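DNA repair protein RAD7 (Saccharomyces cerevisiae, PDB 5ZB2) serves in the global genome repair complex that promotes nucleotide excision repair of nontranscribed DNA, and pairs with Elongin-C as part of a ubiquitin ligase. Local coordinates at the interface of chains A and B. Sequence-based numbering; all coordinates share one arbitrary frame. Chains: chain A, DNA repair protein RAD7; chain B, Elongin-C.

The interface of chains A and B. Residues chain A 5-9, 11; chain B 64, 98, 102-103.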
loop_
_atom_site.group_PDB
_atom_site.type_symbol
_atom_site.label_atom_id
_atom_site.label_comp_id
_atom_site.label_asym_id
_atom_site.label_seq_id
_atom_site.Cartn_x
_atom_site.Cartn_y
_atom_site.Cartn_z
ATOM N N VAL A 5 22.462 30.388 -7.227
ATOM C CA VAL A 5 21.854 29.939 -8.473
ATOM C C VAL A 5 21.652 28.434 -8.387
ATOM O O VAL A 5 22.592 27.693 -8.072
ATOM C CB VAL A 5 22.723 30.307 -9.690
ATOM C CG1 VAL A 5 22.116 29.760 -10.976
ATOM C CG2 VAL A 5 22.895 31.817 -9.777
ATOM N N SER A 6 20.432 27.983 -8.672
ATOM C CA SER A 6 20.126 26.561 -8.607
ATOM C C SER A 6 20.935 25.790 -9.643
ATOM O O SER A 6 21.077 26.219 -10.792
ATOM C CB SER A 6 18.632 26.328 -8.831
ATOM O OG SER A 6 17.858 26.991 -7.845
ATOM N N SER A 7 21.465 24.642 -9.229
ATOM C CA SER A 7 22.239 23.803 -10.132
ATOM C C SER A 7 21.373 23.314 -11.286
ATOM O O SER A 7 20.151 23.186 -11.169
ATOM C CB SER A 7 22.815 22.604 -9.381
ATOM O OG SER A 7 21.777 21.730 -8.967
ATOM N N LEU A 8 22.023 23.024 -12.415
ATOM C CA LEU A 8 21.298 22.484 -13.559
ATOM C C LEU A 8 20.650 21.146 -13.230
ATOM O O LEU A 8 19.600 20.811 -13.792
ATOM C CB LEU A 8 22.236 22.330 -14.756
ATOM C CG LEU A 8 21.603 21.744 -16.022
ATOM C CD1 LEU A 8 20.399 22.565 -16.478
ATOM C CD2 LEU A 8 22.637 21.652 -17.131
ATOM N N GLN A 9 21.260 20.363 -12.338
ATOM C CA GLN A 9 20.654 19.103 -11.920
ATOM C C GLN A 9 19.322 19.351 -11.224
ATOM O O GLN A 9 18.313 18.708 -11.535
ATOM C CB GLN A 9 21.609 18.343 -10.997
ATOM C CG GLN A 9 22.933 17.972 -11.636
ATOM C CD GLN A 9 23.985 17.591 -10.609
ATOM O OE1 GLN A 9 24.913 18.358 -10.343
ATOM N NE2 GLN A 9 23.848 16.407 -10.029
ATOM N N LEU A 11 17.374 21.895 -11.526
ATOM C CA LEU A 11 16.391 22.433 -12.460
ATOM C C LEU A 11 15.782 21.330 -13.316
ATOM O O LEU A 11 14.567 21.311 -13.542
ATOM C CB LEU A 11 17.036 23.505 -13.341
ATOM C CG LEU A 11 17.590 24.730 -12.613
ATOM C CD1 LEU A 11 18.253 25.672 -13.605
ATOM C CD2 LEU A 11 16.498 25.454 -11.834
ATOM N N TYR B 64 23.497 27.045 -19.960
ATOM C CA TYR B 64 23.395 27.147 -18.507
ATOM C C TYR B 64 24.673 27.715 -17.900
ATOM O O TYR B 64 24.614 28.549 -16.989
ATOM C CB TYR B 64 23.082 25.784 -17.887
ATOM C CG TYR B 64 23.163 25.815 -16.377
ATOM C CD1 TYR B 64 22.089 26.253 -15.615
ATOM C CD2 TYR B 64 24.324 25.437 -15.716
ATOM C CE1 TYR B 64 22.164 26.303 -14.234
ATOM C CE2 TYR B 64 24.408 25.483 -14.336
ATOM C CZ TYR B 64 23.325 25.916 -13.601
ATOM O OH TYR B 64 23.401 25.965 -12.227
ATOM N N ALA B 98 24.179 17.082 -16.732
ATOM C CA ALA B 98 24.491 17.946 -15.600
ATOM C C ALA B 98 25.184 17.162 -14.494
ATOM O O ALA B 98 26.080 17.683 -13.820
ATOM C CB ALA B 98 23.217 18.602 -15.069
ATOM N N SER B 102 28.673 17.750 -13.125
ATOM C CA SER B 102 28.575 18.240 -11.751
ATOM C C SER B 102 28.169 19.712 -11.723
ATOM O O SER B 102 28.692 20.507 -10.940
ATOM C CB SER B 102 29.888 18.025 -10.998
ATOM O OG SER B 102 30.275 16.663 -11.031
ATOM N N ILE B 103 27.226 20.074 -12.588
ATOM C CA ILE B 103 26.715 21.438 -12.649
ATOM C C ILE B 103 25.237 21.463 -12.286
ATOM O O ILE B 103 24.647 22.535 -12.145
ATOM C CB ILE B 103 26.943 22.049 -14.040
ATOM C CG1 ILE B 103 26.284 21.178 -15.116
ATOM C CG2 ILE B 103 28.437 22.213 -14.294
ATOM C CD1 ILE B 103 26.383 21.739 -16.518
#
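This is the Rad7-Elongin-C interface, where a segment of Rad7 that fits the elongin-C-binding BC-box meets a Skp1-family linker; it joins the leucine-rich-repeat portion of Rad7 to the adaptor of a cullin-3 ubiquitin ligase. The first turn of Rad7 helix 8-41 and the segment leading into it meet Elongin-C helices 55-71 and 91-101 and its C-terminal residue. A:Leu8, the conserved leucine of the BC-box, is the central apolar residue. Its CB sits over the middle of one face of the B:Tyr64 ring, 3.7 Å from the centroid. With CG anti to the backbone N (chi1 179°), the rest of A:Leu8 runs past the ring in the direction opposite to the tyrosine side chain. Its branch CD2 lies 3.8 Å from CD1 of B:Ile103, the two side chains side by side and pointing the same way. CG of A:Leu8 packs 3.7 Å from CB of B:Ala98. The same methyl touches CG of A:Gln9 at 3.5 Å, so two successive Rad7 side chains share it. On the same face as A:Leu8, out beyond the ring edge, CD1 of A:Leu11 comes to 4.0 Å from CE1 of B:Tyr64. The phenol OH of B:Tyr64 donates to the carbonyl O of A:Ser6 at 2.7 Å. That oxygen lies in the ring plane, at its edge, while the donor is tilted 30° from the carbonyl plane. A phenylalanine in place of B:Tyr64 would probably leave the A:Ser6 carbonyl without its phenol donor. The backbone N of A:Leu8, at the helix start, donates to O of B:Ile103 at 2.7 Å, and the terminal carboxylate there probably helps cap the helix.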